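Long-range contact in eukaryotic translation initiation factor 5A-2 (Arabidopsis thaliana, PDB 3HKS), which promotes translation elongation and termination, rescuing ribosomes stalled at polyproline and other difficult motifs by binding between their exit and peptidyl sites: residues S24-Q29 and N87-H92. Sequence-based numbering, arbitrary orientation.
Sequences SKTYPQ and NCDVPH
Tyr27 and Val90 form a hydrogen-bonded pair of two antiparallel strands, 26-29 and 87-91. Val90 N donates a hydrogen bond to Tyr27 O, 2.8 Å away. Tyr27 N returns a bond of 2.9 Å to Val90 O. Gln29 and Cys88 are joined by a second pair of hydrogen bonds at the next hydrogen-bonded pair, past Pro28 and Asp89, with Cys88 N to Gln29 O the shorter at 2.7 Å. A fifth bond, His92 N to Lys25 O, is nearly straight (168° at the hydrogen) and continues the ladder beyond Thr26. Between these pairs, Thr26 CA and Pro28 CA make CA-H...O contacts with Val90 O and Cys88 O, the one from Thr26 well bent.

The apolar contact lies on the face that carries Tyr27, Gln29, Cys88 and Val90. Tyr27 CG sits between the backbone N and carbonyl carbon (chi1 55°), and the ring lies across Val90. Val90 CB sits over one ring face in a CH-pi contact, 3.9 Å from the centroid. Val90 CG1 reaches the phenol end, 3.4 Å from Tyr27 OH. Val90 CG2 turns instead to Gln29 and touches its OE1 and CB. Ile34 also packs on Val90 and Gln29.

The pairing joins the first modelled strand to the start of strand 87-103. That long, broken strand runs from the SH3-like N-terminal domain into the OB-fold domain of eIF-5A. On the other face, Thr26 and Pro91 touch Val41 of strand 39-42.

The His92 ring meets Tyr27 obliquely, planes at 53°. Tyr27 CD1 stands over one imidazole face, 3.5 Å from His92 CE1. Ser24 O lies at the imidazole edge, near CD2.

Two waters bridge the segments. One donates to both Lys25 O and His92 O. The other lies in the imidazole plane, hydrogen-bonded to His92 NE2, and donates weakly to Thr26 O.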
loop_
_atom_site.group_PDB
_atom_site.type_symbol
_atom_site.label_atom_id
_atom_site.label_comp_id
_atom_site.label_asym_id
_atom_site.label_seq_id
_atom_site.Cartn_x
_atom_site.Cartn_y
_atom_site.Cartn_z
ATOM N N SER A 24 7.011 -3.083 -14.254
ATOM C CA SER A 24 7.980 -3.197 -13.105
ATOM C C SER A 24 7.270 -2.870 -11.794
ATOM O O SER A 24 7.410 -3.584 -10.797
ATOM C CB SER A 24 9.188 -2.269 -13.307
ATOM O OG SER A 24 9.989 -2.171 -12.123
ATOM N N LYS A 25 6.515 -1.779 -11.796
ATOM C CA LYS A 25 5.640 -1.482 -10.677
ATOM C C LYS A 25 4.313 -2.267 -10.735
ATOM O O LYS A 25 3.616 -2.406 -9.725
ATOM C CB LYS A 25 5.441 0.029 -10.556
ATOM C CG LYS A 25 6.187 0.557 -9.349
ATOM C CD LYS A 25 7.151 1.666 -9.667
ATOM C CE LYS A 25 8.286 1.656 -8.642
ATOM N NZ LYS A 25 9.408 2.509 -9.112
ATOM N N THR A 26 3.995 -2.784 -11.923
ATOM C CA THR A 26 2.768 -3.536 -12.177
ATOM C C THR A 26 3.052 -4.801 -12.996
ATOM O O THR A 26 4.089 -4.916 -13.663
ATOM C CB THR A 26 1.722 -2.686 -12.945
ATOM O OG1 THR A 26 2.176 -2.441 -14.283
ATOM C CG2 THR A 26 1.452 -1.348 -12.253
ATOM N N TYR A 27 2.119 -5.745 -12.955
ATOM C CA TYR A 27 2.142 -6.861 -13.884
ATOM C C TYR A 27 0.757 -7.021 -14.524
ATOM O O TYR A 27 -0.250 -6.633 -13.915
ATOM C CB TYR A 27 2.587 -8.145 -13.181
ATOM C CG TYR A 27 1.784 -8.528 -11.962
ATOM C CD1 TYR A 27 2.137 -8.065 -10.683
ATOM C CD2 TYR A 27 0.696 -9.392 -12.077
ATOM C CE1 TYR A 27 1.401 -8.442 -9.553
ATOM C CE2 TYR A 27 -0.027 -9.779 -10.966
ATOM C CZ TYR A 27 0.332 -9.299 -9.712
ATOM O OH TYR A 27 -0.397 -9.714 -8.634
ATOM N N PRO A 28 0.711 -7.529 -15.776
ATOM C CA PRO A 28 -0.556 -7.721 -16.481
ATOM C C PRO A 28 -1.224 -9.048 -16.136
ATOM O O PRO A 28 -0.564 -10.097 -16.118
ATOM C CB PRO A 28 -0.133 -7.704 -17.954
ATOM C CG PRO A 28 1.252 -8.295 -17.948
ATOM C CD PRO A 28 1.875 -7.891 -16.620
ATOM N N GLN A 29 -2.521 -8.992 -15.861
ATOM C CA GLN A 29 -3.295 -10.183 -15.528
ATOM C C GLN A 29 -4.719 -10.012 -16.064
ATOM O O GLN A 29 -5.294 -8.926 -15.956
ATOM C CB GLN A 29 -3.306 -10.388 -14.012
ATOM C CG GLN A 29 -4.060 -11.623 -13.522
ATOM C CD GLN A 29 -3.935 -11.783 -12.023
ATOM O OE1 GLN A 29 -3.905 -10.796 -11.292
ATOM N NE2 GLN A 29 -3.836 -13.027 -11.557
ATOM N N ASN A 87 -6.217 -7.755 -20.260
ATOM C CA ASN A 87 -5.404 -7.614 -19.049
ATOM C C ASN A 87 -5.761 -6.373 -18.279
ATOM O O ASN A 87 -6.003 -5.319 -18.853
ATOM C CB ASN A 87 -3.903 -7.536 -19.354
ATOM C CG ASN A 87 -3.365 -8.792 -19.919
ATOM O OD1 ASN A 87 -3.808 -9.874 -19.571
ATOM N ND2 ASN A 87 -2.396 -8.667 -20.808
ATOM N N CYS A 88 -5.776 -6.515 -16.964
ATOM C CA CYS A 88 -5.672 -5.370 -16.076
ATOM C C CYS A 88 -4.195 -5.189 -15.773
ATOM O O CYS A 88 -3.408 -6.119 -15.924
ATOM C CB CYS A 88 -6.441 -5.646 -14.785
ATOM S SG CYS A 88 -8.200 -5.696 -15.043
ATOM N N ASP A 89 -3.817 -3.985 -15.386
ATOM C CA ASP A 89 -2.547 -3.780 -14.690
ATOM C C ASP A 89 -2.768 -4.009 -13.203
ATOM O O ASP A 89 -3.660 -3.427 -12.613
ATOM C CB ASP A 89 -2.019 -2.376 -14.941
ATOM C CG ASP A 89 -1.522 -2.202 -16.343
ATOM O OD1 ASP A 89 -0.838 -3.119 -16.860
ATOM O OD2 ASP A 89 -1.802 -1.141 -16.923
ATOM N N VAL A 90 -1.978 -4.894 -12.620
ATOM C CA VAL A 90 -2.060 -5.172 -11.197
ATOM C C VAL A 90 -0.828 -4.582 -10.506
ATOM O O VAL A 90 0.289 -4.918 -10.870
ATOM C CB VAL A 90 -2.172 -6.690 -10.905
ATOM C CG1 VAL A 90 -2.184 -6.955 -9.389
ATOM C CG2 VAL A 90 -3.427 -7.274 -11.566
ATOM N N PRO A 91 -1.027 -3.704 -9.501
ATOM C CA PRO A 91 0.146 -3.109 -8.846
ATOM C C PRO A 91 0.767 -4.079 -7.841
ATOM O O PRO A 91 0.049 -4.828 -7.181
ATOM C CB PRO A 91 -0.445 -1.897 -8.119
ATOM C CG PRO A 91 -1.841 -2.347 -7.736
ATOM C CD PRO A 91 -2.293 -3.234 -8.900
ATOM N N HIS A 92 2.090 -4.095 -7.748
ATOM C CA HIS A 92 2.736 -4.763 -6.613
ATOM C C HIS A 92 2.437 -3.937 -5.363
ATOM O O HIS A 92 2.494 -2.702 -5.400
ATOM C CB HIS A 92 4.251 -4.841 -6.808
ATOM C CG HIS A 92 4.681 -5.818 -7.853
ATOM N ND1 HIS A 92 4.611 -7.183 -7.669
ATOM C CD2 HIS A 92 5.216 -5.628 -9.080
ATOM C CE1 HIS A 92 5.078 -7.790 -8.744
ATOM N NE2 HIS A 92 5.444 -6.869 -9.616
HETATM O O HOH W 1 3.967 -1.334 -7.310
HETATM O O HOH W 2 6.669 -6.839 -12.319
#